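Local coordinates for protein LEOA (Escherichia coli, PDB 4AUR) that is a bacterial dynamin-like GTPase that probably binds and hydrolyses GTP and may act on membranes like its relatives, at residues R55-G60 with E105-P110; F142-A147 with I173-K178; W161-L166 with A210-Q215; N201-L206 with E218-V223. All blocks are in the same frame, centred on the assembly; numbering follows the deposited sequence.

How the interactions relate
Interactions 1 and 2 lie within the mostly parallel sheet of an alpha/beta domain and are bound by ladders of backbone hydrogen bonds, with mostly buried apolar side chains on its faces. They share a boundary, because strands 54-60 and 140-146 are neighbours. Interaction 4 packs helix 188-209 on the outer strand 221-224 and the turn before it, by aliphatic contacts alone across its two segments. Interaction 3 lies between helix 156-165 and the turn before helix 214-219, and it adds an arginine among carbonyls at its partly exposed edge. Interactions 3 and 4 meet through Leu212 and Leu220, while Phe174 of interaction 2 touches both.

Interaction 1 (R55-G60 with E105-P110); sequences RIALLG and EIVDTP
Arg55 and Glu105 face each other near the start of two parallel strands and form a salt bridge whose shape follows from the arginine torsions. CG of Arg55 is anti to the backbone N (chi1 179°), and the bend at chi3 (-74°) then places NE beside the glutamate. The grip is side-on and converges on one oxygen: NE lies 2.6 Å from Glu105 OE1 and NH2 2.8 Å from that same atom. Both donors come from one face of the carboxylate, which is turned only 12° from the guanidinium plane, NE being nearly in line with the C-O bond. On the same sheet face, Val107 divides its branches between two neighbours. Its CG1 meets Arg55 CD at 3.9 Å, the two side chains crossing at about a right angle, while its CG2 rests on Ala57 CB at 3.5 Å. The reverse face carries Ile56 and Ile106, which touch more loosely through CD1 and CG1, 4.3 Å apart. Between the faces runs the ladder itself: Ile56 N to Glu105 O (3.0 Å), Val107 N to Ile56 O (2.9 Å) and Leu58 N to Val107 O. Beyond it, Asp108, first residue of a probable G3 (DTPG) motif, turns its carboxylate back toward the first strand, where OD1 forms a salt bridge with Lys66 of the probable Walker A loop that begins at Gly60. Helix 66-74 covers Ile56, Leu58 and Ile106 with Trp73 and Ile70, helix 129-136 covers Ala57 and Val107 on the other face, and strand 140-146 continues the sheet on the far side of strand 54-60.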
loop_
_atom_site.group_PDB
_atom_site.type_symbol
_atom_site.label_atom_id
_atom_site.label_comp_id
_atom_site.label_asym_id
_atom_site.label_seq_id
_atom_site.Cartn_x
_atom_site.Cartn_y
_atom_site.Cartn_z
ATOM N N ARG A 55 -6.062 -28.170 31.581
ATOM C CA ARG A 55 -6.281 -27.850 32.980
ATOM C C ARG A 55 -7.664 -27.264 33.167
ATOM O O ARG A 55 -8.041 -26.322 32.479
ATOM C CB ARG A 55 -5.249 -26.850 33.477
ATOM C CG ARG A 55 -5.446 -26.478 34.930
ATOM C CD ARG A 55 -4.517 -25.366 35.346
ATOM N NE ARG A 55 -3.167 -25.862 35.485
ATOM C CZ ARG A 55 -2.094 -25.096 35.590
ATOM N NH1 ARG A 55 -2.206 -23.773 35.574
ATOM N NH2 ARG A 55 -0.898 -25.661 35.705
ATOM N N ILE A 56 -8.404 -27.825 34.118
ATOM C CA ILE A 56 -9.749 -27.370 34.433
ATOM C C ILE A 56 -9.762 -26.936 35.884
ATOM O O ILE A 56 -9.303 -27.666 36.761
ATOM C CB ILE A 56 -10.786 -28.490 34.264
ATOM C CG1 ILE A 56 -10.541 -29.255 32.984
ATOM C CG2 ILE A 56 -12.196 -27.934 34.218
ATOM C CD1 ILE A 56 -9.713 -30.506 33.198
ATOM N N ALA A 57 -10.276 -25.750 36.149
ATOM C CA ALA A 57 -10.508 -25.351 37.518
ATOM C C ALA A 57 -11.934 -25.714 37.840
ATOM O O ALA A 57 -12.887 -25.237 37.203
ATOM C CB ALA A 57 -10.277 -23.875 37.697
ATOM N N LEU A 58 -12.079 -26.599 38.811
ATOM C CA LEU A 58 -13.380 -27.041 39.239
ATOM C C LEU A 58 -13.785 -26.279 40.482
ATOM O O LEU A 58 -13.310 -26.558 41.579
ATOM C CB LEU A 58 -13.344 -28.530 39.525
ATOM C CG LEU A 58 -14.736 -29.137 39.582
ATOM C CD1 LEU A 58 -15.423 -29.017 38.234
ATOM C CD2 LEU A 58 -14.661 -30.580 40.047
ATOM N N LEU A 59 -14.680 -25.323 40.283
ATOM C CA LEU A 59 -15.119 -24.404 41.342
ATOM C C LEU A 59 -16.569 -24.634 41.747
ATOM O O LEU A 59 -17.413 -24.952 40.905
ATOM C CB LEU A 59 -14.974 -22.958 40.865
ATOM C CG LEU A 59 -13.565 -22.581 40.469
ATOM C CD1 LEU A 59 -13.554 -21.111 40.127
ATOM C CD2 LEU A 59 -12.624 -22.886 41.615
ATOM N N GLY A 60 -16.844 -24.458 43.037
ATOM C CA GLY A 60 -18.182 -24.625 43.570
ATOM C C GLY A 60 -18.202 -25.373 44.892
ATOM O O GLY A 60 -17.220 -25.982 45.304
ATOM N N GLU A 105 -4.890 -31.742 34.331
ATOM C CA GLU A 105 -4.787 -31.272 35.688
ATOM C C GLU A 105 -6.160 -30.758 36.134
ATOM O O GLU A 105 -6.915 -30.174 35.352
ATOM C CB GLU A 105 -3.782 -30.120 35.755
ATOM C CG GLU A 105 -2.370 -30.432 35.289
ATOM C CD GLU A 105 -1.490 -29.188 35.218
ATOM O OE1 GLU A 105 -2.012 -28.098 34.898
ATOM O OE2 GLU A 105 -0.271 -29.275 35.481
ATOM N N ILE A 106 -6.492 -30.966 37.396
ATOM C CA ILE A 106 -7.761 -30.489 37.921
ATOM C C ILE A 106 -7.390 -29.683 39.115
ATOM O O ILE A 106 -6.878 -30.221 40.070
ATOM C CB ILE A 106 -8.700 -31.656 38.280
ATOM C CG1 ILE A 106 -9.134 -32.349 36.984
ATOM C CG2 ILE A 106 -9.926 -31.151 39.027
ATOM C CD1 ILE A 106 -9.736 -33.718 37.149
ATOM N N VAL A 107 -7.584 -28.376 39.039
ATOM C CA VAL A 107 -7.163 -27.487 40.122
ATOM C C VAL A 107 -8.388 -27.058 40.881
ATOM O O VAL A 107 -9.455 -26.963 40.300
ATOM C CB VAL A 107 -6.423 -26.245 39.600
ATOM C CG1 VAL A 107 -5.137 -26.656 38.935
ATOM C CG2 VAL A 107 -7.265 -25.459 38.612
ATOM N N ASP A 108 -8.253 -26.801 42.169
ATOM C CA ASP A 108 -9.388 -26.275 42.941
ATOM C C ASP A 108 -8.886 -25.647 44.236
ATOM O O ASP A 108 -7.741 -25.826 44.629
ATOM C CB ASP A 108 -10.411 -27.408 43.184
ATOM C CG ASP A 108 -11.477 -27.072 44.225
ATOM O OD1 ASP A 108 -12.309 -26.173 43.982
ATOM O OD2 ASP A 108 -11.483 -27.738 45.290
ATOM N N THR A 109 -9.749 -24.888 44.871
ATOM C CA THR A 109 -9.447 -24.257 46.117
ATOM C C THR A 109 -10.474 -24.721 47.146
ATOM O O THR A 109 -11.453 -24.029 47.381
ATOM C CB THR A 109 -9.573 -22.759 45.898
ATOM O OG1 THR A 109 -10.794 -22.511 45.194
ATOM C CG2 THR A 109 -8.453 -22.284 45.034
ATOM N N PRO A 110 -10.269 -25.895 47.769
ATOM C CA PRO A 110 -11.316 -26.477 48.620
ATOM C C PRO A 110 -11.711 -25.659 49.851
ATOM O O PRO A 110 -12.857 -25.689 50.253
ATOM C CB PRO A 110 -10.708 -27.821 49.058
ATOM C CG PRO A 110 -9.606 -28.085 48.096
ATOM C CD PRO A 110 -9.057 -26.722 47.806
#

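Interaction 2 (F142-A147 with I173-K178); sequences FYVVDA and IFVINK
Tyr143 and Phe174 meet obliquely on one face of two adjacent parallel strands, and their ring planes are inclined at 36°. The closest approach involves the base of the tyrosine: its CB sits 3.4 Å from Phe174 CD1. The first torsions differ, with Tyr143 CG anti to its backbone N (chi1 -154°) and Phe174 CG anti to its carbonyl carbon (chi1 -68°). Thus the tyrosine ring leads away from strand 173-177, whereas the phenylalanine ring leans in toward strand 142-146. Further along this face, Val145 CG2 reaches Ile176 CG1 at 3.9 Å, again with crossed side chains. The opposite face is ordered differently. Phe142 and Ile173 run side by side and point the same way, so that Ile173 CD1 comes to the ring edge at CE1, 3.7 Å off. Next to them Val144 CG2 packs on Val175 CB (4.1 Å), where Val69 of helix 66-74 touches both. Four backbone hydrogen bonds join the strands, from Tyr143 N to Ile173 O (3.0 Å) through to Asn177 N to Val145 O (3.2 Å). At the C-terminal ends the polar groups turn to outside partners: Asn177 bonds to Ser227 N and Asp64 O, Lys178 NZ to Ser63 O, and Asp146 OD1 to Thr148, while Asp146 and Lys178 form just a long ion pair. Helix 156-165 links the two strands as a beta-alpha-beta unit. Asn177 and Lys178 open a sequence that fits the NKxD motif, which in P-loop GTPases typically lies beside the guanine base.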
loop_
_atom_site.group_PDB
_atom_site.type_symbol
_atom_site.label_atom_id
_atom_site.label_comp_id
_atom_site.label_asym_id
_atom_site.label_seq_id
_atom_site.Cartn_x
_atom_site.Cartn_y
_atom_site.Cartn_z
ATOM N N PHE A 142 -15.062 -24.467 35.592
ATOM C CA PHE A 142 -16.446 -24.880 35.827
ATOM C C PHE A 142 -16.834 -24.373 37.170
ATOM O O PHE A 142 -16.271 -24.777 38.162
ATOM C CB PHE A 142 -16.610 -26.400 35.853
ATOM C CG PHE A 142 -16.302 -27.089 34.553
ATOM C CD1 PHE A 142 -16.384 -26.425 33.336
ATOM C CD2 PHE A 142 -15.975 -28.447 34.553
ATOM C CE1 PHE A 142 -16.118 -27.100 32.149
ATOM C CE2 PHE A 142 -15.716 -29.121 33.372
ATOM C CZ PHE A 142 -15.777 -28.445 32.174
ATOM N N TYR A 143 -17.789 -23.474 37.199
ATOM C CA TYR A 143 -18.351 -23.037 38.459
ATOM C C TYR A 143 -19.672 -23.761 38.605
ATOM O O TYR A 143 -20.636 -23.435 37.923
ATOM C CB TYR A 143 -18.546 -21.523 38.468
ATOM C CG TYR A 143 -18.503 -20.972 39.843
ATOM C CD1 TYR A 143 -19.533 -21.222 40.735
ATOM C CD2 TYR A 143 -17.414 -20.259 40.283
ATOM C CE1 TYR A 143 -19.492 -20.756 42.019
ATOM C CE2 TYR A 143 -17.366 -19.783 41.568
ATOM C CZ TYR A 143 -18.413 -20.033 42.424
ATOM O OH TYR A 143 -18.368 -19.568 43.700
ATOM N N VAL A 144 -19.706 -24.768 39.471
ATOM C CA VAL A 144 -20.880 -25.622 39.596
ATOM C C VAL A 144 -21.756 -25.128 40.721
ATOM O O VAL A 144 -21.292 -25.003 41.867
ATOM C CB VAL A 144 -20.498 -27.073 39.888
ATOM C CG1 VAL A 144 -21.742 -27.891 40.173
ATOM C CG2 VAL A 144 -19.736 -27.670 38.722
ATOM N N VAL A 145 -23.023 -24.874 40.388
ATOM C CA VAL A 145 -24.022 -24.355 41.343
ATOM C C VAL A 145 -25.265 -25.270 41.433
ATOM O O VAL A 145 -25.274 -26.370 40.864
ATOM C CB VAL A 145 -24.429 -22.911 40.994
ATOM C CG1 VAL A 145 -23.201 -22.021 40.977
ATOM C CG2 VAL A 145 -25.160 -22.852 39.668
ATOM N N ASP A 146 -26.288 -24.813 42.170
ATOM C CA ASP A 146 -27.473 -25.611 42.463
ATOM C C ASP A 146 -28.606 -25.175 41.592
ATOM O O ASP A 146 -28.715 -24.014 41.216
ATOM C CB ASP A 146 -27.882 -25.495 43.949
ATOM C CG ASP A 146 -28.651 -26.742 44.461
ATOM O OD1 ASP A 146 -29.840 -26.905 44.106
ATOM O OD2 ASP A 146 -28.062 -27.555 45.225
ATOM N N ALA A 147 -29.466 -26.123 41.279
ATOM C CA ALA A 147 -30.641 -25.843 40.490
ATOM C C ALA A 147 -31.754 -25.153 41.300
ATOM O O ALA A 147 -32.445 -24.264 40.791
ATOM C CB ALA A 147 -31.153 -27.142 39.919
ATOM N N ILE A 173 -17.563 -21.644 32.505
ATOM C CA ILE A 173 -18.932 -22.132 32.362
ATOM C C ILE A 173 -19.564 -22.306 33.730
ATOM O O ILE A 173 -19.091 -23.123 34.550
ATOM C CB ILE A 173 -19.012 -23.518 31.698
ATOM C CG1 ILE A 173 -18.481 -23.480 30.276
ATOM C CG2 ILE A 173 -20.452 -23.972 31.628
ATOM C CD1 ILE A 173 -17.919 -24.807 29.829
ATOM N N PHE A 174 -20.626 -21.547 33.977
ATOM C CA PHE A 174 -21.461 -21.804 35.144
ATOM C C PHE A 174 -22.400 -22.951 34.828
ATOM O O PHE A 174 -23.091 -22.948 33.791
ATOM C CB PHE A 174 -22.218 -20.575 35.551
ATOM C CG PHE A 174 -21.330 -19.525 36.075
ATOM C CD1 PHE A 174 -21.005 -19.498 37.398
ATOM C CD2 PHE A 174 -20.773 -18.591 35.226
ATOM C CE1 PHE A 174 -20.141 -18.546 37.884
ATOM C CE2 PHE A 174 -19.913 -17.632 35.699
ATOM C CZ PHE A 174 -19.594 -17.616 37.036
ATOM N N VAL A 175 -22.399 -23.930 35.723
ATOM C CA VAL A 175 -23.005 -25.199 35.450
ATOM C C VAL A 175 -24.092 -25.386 36.464
ATOM O O VAL A 175 -23.817 -25.698 37.628
ATOM C CB VAL A 175 -21.967 -26.312 35.560
ATOM C CG1 VAL A 175 -22.622 -27.678 35.475
ATOM C CG2 VAL A 175 -20.953 -26.137 34.448
ATOM N N ILE A 176 -25.334 -25.152 36.030
ATOM C CA ILE A 176 -26.465 -25.286 36.923
ATOM C C ILE A 176 -26.805 -26.751 36.932
ATOM O O ILE A 176 -27.287 -27.282 35.934
ATOM C CB ILE A 176 -27.667 -24.444 36.540
ATOM C CG1 ILE A 176 -27.280 -22.972 36.446
ATOM C CG2 ILE A 176 -28.706 -24.598 37.619
ATOM C CD1 ILE A 176 -28.335 -22.070 35.821
ATOM N N ASN A 177 -26.488 -27.371 38.075
ATOM C CA ASN A 177 -26.545 -28.811 38.292
ATOM C C ASN A 177 -27.734 -29.240 39.156
ATOM O O ASN A 177 -28.236 -28.479 39.973
ATOM C CB ASN A 177 -25.272 -29.279 38.980
ATOM C CG ASN A 177 -25.151 -30.778 38.991
ATOM O OD1 ASN A 177 -25.655 -31.435 38.095
ATOM N ND2 ASN A 177 -24.508 -31.330 40.003
ATOM N N LYS A 178 -28.142 -30.489 38.980
ATOM C CA LYS A 178 -29.317 -31.070 39.630
ATOM C C LYS A 178 -30.583 -30.400 39.101
ATOM O O LYS A 178 -31.400 -29.920 39.870
ATOM C CB LYS A 178 -29.259 -30.948 41.156
ATOM C CG LYS A 178 -28.042 -31.578 41.814
ATOM C CD LYS A 178 -27.674 -30.827 43.076
ATOM C CE LYS A 178 -26.903 -31.682 44.059
ATOM N NZ LYS A 178 -26.609 -30.923 45.310
#

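Interaction 3 (W161-L166 with A210-Q215); sequences WVLRDL and ADLTAQ
Leu163 supplies the apolar half of this contact, and it does so with a single methyl. Its CD1 lies 4.2 Å from Ala210 CB and 4.3 Å from Leu212 CD2, bridging the residue just after helix 188-209 and the one just before the cap of helix 214-219. The contact thereby joins the helix of the beta-alpha-beta unit formed by strand 140-146, helix 156-165 and strand 172-177 to the turn between helices 188-209 and 214-219, on one side of the sheet. Leu169 touches both leucines from a nearby loop, and Phe174 of strand 172-177 lies against Leu163, which places this half of the contact in the interior.

The polar half belongs to Arg164. With CG anti to the backbone N (chi1 -173°) and further bends at chi2 and chi3 (98° and -72°), the chain reaches across to the turn. There NH1 stands 3.2 Å from Ala210 O and 3.4 Å from Asp211 O. The second carbonyl meets the guanidinium at its edge, in plane, whereas the first approaches obliquely. The charge itself is met outside the two segments, where NH2 forms a salt bridge with Glu216. The carboxylate of Asp211 is more distant, its OD2 lying 5.4 Å from NH1.

Capping forms a third group, for Thr213 occupies the N-cap of helix 214-219 and its side chain caps a backbone N in the first turn. Glu216 also receives the N-H of Thr213, consistent with a capping box, which may tie the arginine's charge to the start of the helix.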
loop_
_atom_site.group_PDB
_atom_site.type_symbol
_atom_site.label_atom_id
_atom_site.label_comp_id
_atom_site.label_asym_id
_atom_site.label_seq_id
_atom_site.Cartn_x
_atom_site.Cartn_y
_atom_site.Cartn_z
ATOM N N TRP A 161 -13.920 -12.498 42.004
ATOM C CA TRP A 161 -12.516 -12.873 41.892
ATOM C C TRP A 161 -12.244 -13.503 40.546
ATOM O O TRP A 161 -11.286 -13.187 39.902
ATOM C CB TRP A 161 -12.214 -13.866 42.998
ATOM C CG TRP A 161 -10.833 -14.347 43.055
ATOM C CD1 TRP A 161 -9.713 -13.598 43.123
ATOM C CD2 TRP A 161 -10.415 -15.716 43.086
ATOM N NE1 TRP A 161 -8.623 -14.410 43.186
ATOM C CE2 TRP A 161 -9.027 -15.717 43.161
ATOM C CE3 TRP A 161 -11.094 -16.946 43.046
ATOM C CZ2 TRP A 161 -8.280 -16.903 43.202
ATOM C CZ3 TRP A 161 -10.356 -18.117 43.088
ATOM C CH2 TRP A 161 -8.961 -18.087 43.163
ATOM N N VAL A 162 -13.134 -14.382 40.114
ATOM C CA VAL A 162 -12.976 -15.095 38.864
ATOM C C VAL A 162 -13.246 -14.209 37.679
ATOM O O VAL A 162 -12.481 -14.199 36.713
ATOM C CB VAL A 162 -13.927 -16.286 38.802
ATOM C CG1 VAL A 162 -13.855 -16.969 37.449
ATOM C CG2 VAL A 162 -13.558 -17.275 39.877
ATOM N N LEU A 163 -14.347 -13.479 37.736
ATOM C CA LEU A 163 -14.831 -12.752 36.558
ATOM C C LEU A 163 -14.212 -11.378 36.465
ATOM O O LEU A 163 -13.891 -10.923 35.388
ATOM C CB LEU A 163 -16.344 -12.615 36.583
ATOM C CG LEU A 163 -17.169 -13.881 36.738
ATOM C CD1 LEU A 163 -18.641 -13.518 36.733
ATOM C CD2 LEU A 163 -16.911 -14.889 35.640
ATOM N N ARG A 164 -14.044 -10.709 37.587
ATOM C CA ARG A 164 -13.481 -9.388 37.543
ATOM C C ARG A 164 -11.974 -9.437 37.740
ATOM O O ARG A 164 -11.227 -9.122 36.809
ATOM C CB ARG A 164 -14.136 -8.481 38.574
ATOM C CG ARG A 164 -13.691 -7.035 38.450
ATOM C CD ARG A 164 -14.717 -6.244 37.671
ATOM N NE ARG A 164 -14.675 -6.606 36.264
ATOM C CZ ARG A 164 -15.680 -6.454 35.406
ATOM N NH1 ARG A 164 -16.855 -5.958 35.792
ATOM N NH2 ARG A 164 -15.505 -6.813 34.141
ATOM N N ASP A 165 -11.532 -9.830 38.941
ATOM C CA ASP A 165 -10.111 -9.790 39.301
ATOM C C ASP A 165 -9.289 -10.580 38.271
ATOM O O ASP A 165 -8.407 -10.014 37.638
ATOM C CB ASP A 165 -9.922 -10.354 40.708
ATOM C CG ASP A 165 -8.586 -9.969 41.354
ATOM O OD1 ASP A 165 -7.659 -9.435 40.685
ATOM O OD2 ASP A 165 -8.471 -10.230 42.579
ATOM N N LEU A 166 -9.618 -11.856 38.072
ATOM C CA LEU A 166 -8.844 -12.729 37.205
ATOM C C LEU A 166 -9.288 -12.669 35.773
ATOM O O LEU A 166 -8.583 -13.140 34.898
ATOM C CB LEU A 166 -8.937 -14.181 37.652
ATOM C CG LEU A 166 -8.429 -14.538 39.044
ATOM C CD1 LEU A 166 -8.529 -16.039 39.212
ATOM C CD2 LEU A 166 -7.002 -14.053 39.274
ATOM N N ALA A 210 -20.473 -9.108 40.543
ATOM C CA ALA A 210 -19.210 -8.805 39.910
ATOM C C ALA A 210 -19.249 -7.555 39.053
ATOM O O ALA A 210 -18.387 -7.376 38.221
ATOM C CB ALA A 210 -18.792 -9.977 39.063
ATOM N N ASP A 211 -20.238 -6.689 39.259
ATOM C CA ASP A 211 -20.370 -5.417 38.525
ATOM C C ASP A 211 -20.425 -5.590 37.025
ATOM O O ASP A 211 -19.930 -4.734 36.323
ATOM C CB ASP A 211 -19.197 -4.451 38.812
ATOM C CG ASP A 211 -18.823 -4.341 40.304
ATOM O OD1 ASP A 211 -19.501 -4.936 41.173
ATOM O OD2 ASP A 211 -17.822 -3.636 40.594
ATOM N N LEU A 212 -21.000 -6.672 36.508
ATOM C CA LEU A 212 -20.891 -6.930 35.059
ATOM C C LEU A 212 -21.687 -5.927 34.259
ATOM O O LEU A 212 -22.724 -5.451 34.707
ATOM C CB LEU A 212 -21.383 -8.310 34.682
ATOM C CG LEU A 212 -20.765 -9.561 35.295
ATOM C CD1 LEU A 212 -21.407 -10.781 34.657
ATOM C CD2 LEU A 212 -19.261 -9.617 35.124
ATOM N N THR A 213 -21.198 -5.600 33.071
ATOM C CA THR A 213 -21.936 -4.729 32.171
ATOM C C THR A 213 -22.900 -5.586 31.401
ATOM O O THR A 213 -22.840 -6.824 31.476
ATOM C CB THR A 213 -21.021 -4.052 31.160
ATOM O OG1 THR A 213 -20.393 -5.059 30.355
ATOM C CG2 THR A 213 -19.964 -3.195 31.877
ATOM N N ALA A 214 -23.783 -4.928 30.648
ATOM C CA ALA A 214 -24.805 -5.638 29.893
ATOM C C ALA A 214 -24.147 -6.527 28.863
ATOM O O ALA A 214 -24.627 -7.632 28.618
ATOM C CB ALA A 214 -25.775 -4.675 29.228
ATOM N N GLN A 215 -23.043 -6.060 28.279
ATOM C CA GLN A 215 -22.348 -6.829 27.244
ATOM C C GLN A 215 -21.644 -8.048 27.804
ATOM O O GLN A 215 -21.620 -9.098 27.173
ATOM C CB GLN A 215 -21.355 -5.956 26.481
ATOM C CG GLN A 215 -21.981 -5.267 25.275
ATOM C CD GLN A 215 -21.283 -3.967 24.907
ATOM O OE1 GLN A 215 -20.165 -3.969 24.376
ATOM N NE2 GLN A 215 -21.948 -2.845 25.187
#

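Interaction 4 (N201-L206 with E218-V223); sequences NLKGKL and EQLNIV
Lys203 meets both Leu220 and Ile222, and two of its torsions explain how. With CG anti to the backbone N (chi1 -166°), that carbon comes to 3.9 Å from Leu220 CD1; the later bend at chi3 (-82°) brings CE to 4.1 Å from Ile222 CD1. The aliphatic stem of the lysine thus lies over two apolar residues of the next segment. The motif is a beta-alpha-beta crossover: helix 188-209 follows strand 172-177 and packs against strand 221-224, its parallel neighbour, after the short helix 214-219. Leu202 and Leu206, one helical turn apart, supply the buried side of the contact and also reach Phe174 of strand 172-177. Both side chains set out toward 218-223. The leucines touch through methyl groups and the lysine through methylenes, and the leucines cross their partners at a slant, whereas Lys203 and Leu220 slide past each other in opposite directions. The two methyls of Leu220 are divided accordingly: CD1 takes the lysine stem, and CD2 lies 4.2 Å from Leu206 CD1. On the strand, Ile222 CG2 touches Leu202 CD2 at 4.1 Å.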
loop_
_atom_site.group_PDB
_atom_site.type_symbol
_atom_site.label_atom_id
_atom_site.label_comp_id
_atom_site.label_asym_id
_atom_site.label_seq_id
_atom_site.Cartn_x
_atom_site.Cartn_y
_atom_site.Cartn_z
ATOM N N ASN A 201 -32.079 -16.095 36.072
ATOM C CA ASN A 201 -31.901 -15.796 37.487
ATOM C C ASN A 201 -30.442 -15.695 37.875
ATOM O O ASN A 201 -30.016 -14.673 38.413
ATOM C CB ASN A 201 -32.564 -16.874 38.342
ATOM C CG ASN A 201 -32.618 -16.498 39.803
ATOM O OD1 ASN A 201 -32.107 -17.212 40.646
ATOM N ND2 ASN A 201 -33.238 -15.364 40.105
ATOM N N LEU A 202 -29.678 -16.752 37.584
ATOM C CA LEU A 202 -28.238 -16.782 37.833
ATOM C C LEU A 202 -27.509 -15.677 37.114
ATOM O O LEU A 202 -26.517 -15.137 37.617
ATOM C CB LEU A 202 -27.636 -18.102 37.377
ATOM C CG LEU A 202 -26.134 -18.262 37.595
ATOM C CD1 LEU A 202 -25.805 -18.157 39.071
ATOM C CD2 LEU A 202 -25.674 -19.595 37.057
ATOM N N LYS A 203 -27.985 -15.358 35.923
ATOM C CA LYS A 203 -27.401 -14.270 35.150
ATOM C C LYS A 203 -27.472 -12.997 35.964
ATOM O O LYS A 203 -26.490 -12.286 36.083
ATOM C CB LYS A 203 -28.118 -14.125 33.813
ATOM C CG LYS A 203 -27.405 -13.266 32.791
ATOM C CD LYS A 203 -27.839 -13.601 31.358
ATOM C CE LYS A 203 -27.101 -14.820 30.815
ATOM N NZ LYS A 203 -27.444 -15.100 29.390
ATOM N N GLY A 204 -28.615 -12.736 36.575
ATOM C CA GLY A 204 -28.781 -11.545 37.384
ATOM C C GLY A 204 -27.944 -11.497 38.649
ATOM O O GLY A 204 -27.397 -10.453 38.975
ATOM N N LYS A 205 -27.840 -12.608 39.370
ATOM C CA LYS A 205 -26.944 -12.671 40.533
ATOM C C LYS A 205 -25.462 -12.504 40.185
ATOM O O LYS A 205 -24.678 -12.029 40.991
ATOM C CB LYS A 205 -27.091 -13.992 41.271
ATOM C CG LYS A 205 -28.525 -14.335 41.641
ATOM C CD LYS A 205 -28.574 -15.579 42.480
ATOM C CE LYS A 205 -29.984 -16.043 42.655
ATOM N NZ LYS A 205 -30.001 -17.290 43.471
ATOM N N LEU A 206 -25.038 -12.936 39.009
ATOM C CA LEU A 206 -23.626 -12.849 38.698
ATOM C C LEU A 206 -23.367 -11.432 38.342
ATOM O O LEU A 206 -22.397 -10.853 38.799
ATOM C CB LEU A 206 -23.241 -13.767 37.548
ATOM C CG LEU A 206 -23.345 -15.263 37.842
ATOM C CD1 LEU A 206 -23.175 -16.055 36.560
ATOM C CD2 LEU A 206 -22.310 -15.692 38.880
ATOM N N GLU A 218 -24.134 -10.925 28.378
ATOM C CA GLU A 218 -24.387 -11.723 27.195
ATOM C C GLU A 218 -23.251 -12.727 26.933
ATOM O O GLU A 218 -23.484 -13.819 26.404
ATOM C CB GLU A 218 -24.546 -10.802 25.982
ATOM C CG GLU A 218 -25.711 -9.819 26.069
ATOM C CD GLU A 218 -25.764 -8.847 24.884
ATOM O OE1 GLU A 218 -26.218 -9.280 23.794
ATOM O OE2 GLU A 218 -25.354 -7.659 25.034
ATOM N N GLN A 219 -22.025 -12.362 27.308
ATOM C CA GLN A 219 -20.876 -13.253 27.149
ATOM C C GLN A 219 -20.885 -14.431 28.115
ATOM O O GLN A 219 -20.148 -15.389 27.921
ATOM C CB GLN A 219 -19.556 -12.483 27.307
ATOM C CG GLN A 219 -19.114 -11.773 26.035
ATOM C CD GLN A 219 -17.976 -10.782 26.272
ATOM O OE1 GLN A 219 -17.150 -10.953 27.186
ATOM N NE2 GLN A 219 -17.926 -9.730 25.443
ATOM N N LEU A 220 -21.686 -14.361 29.168
ATOM C CA LEU A 220 -21.688 -15.406 30.178
ATOM C C LEU A 220 -22.002 -16.757 29.578
ATOM O O LEU A 220 -22.845 -16.876 28.691
ATOM C CB LEU A 220 -22.716 -15.112 31.265
ATOM C CG LEU A 220 -22.315 -14.042 32.265
ATOM C CD1 LEU A 220 -23.516 -13.597 33.063
ATOM C CD2 LEU A 220 -21.228 -14.554 33.190
ATOM N N ASN A 221 -21.330 -17.775 30.089
ATOM C CA ASN A 221 -21.583 -19.129 29.673
ATOM C C ASN A 221 -22.331 -19.888 30.740
ATOM O O ASN A 221 -21.775 -20.175 31.785
ATOM C CB ASN A 221 -20.262 -19.804 29.394
ATOM C CG ASN A 221 -19.542 -19.185 28.215
ATOM O OD1 ASN A 221 -18.427 -18.659 28.340
ATOM N ND2 ASN A 221 -20.182 -19.250 27.051
ATOM N N ILE A 222 -23.597 -20.204 30.483
ATOM C CA ILE A 222 -24.387 -20.975 31.432
ATOM C C ILE A 222 -24.997 -22.206 30.786
ATOM O O ILE A 222 -25.483 -22.170 29.664
ATOM C CB ILE A 222 -25.513 -20.139 32.083
ATOM C CG1 ILE A 222 -24.936 -18.854 32.668
ATOM C CG2 ILE A 222 -26.181 -20.940 33.194
ATOM C CD1 ILE A 222 -25.977 -17.912 33.220
ATOM N N VAL A 223 -24.982 -23.291 31.537
ATOM C CA VAL A 223 -25.455 -24.547 31.058
ATOM C C VAL A 223 -26.202 -25.251 32.176
ATOM O O VAL A 223 -25.756 -25.267 33.315
ATOM C CB VAL A 223 -24.270 -25.383 30.569
ATOM C CG1 VAL A 223 -24.552 -26.857 30.690
ATOM C CG2 VAL A 223 -23.953 -25.024 29.121
#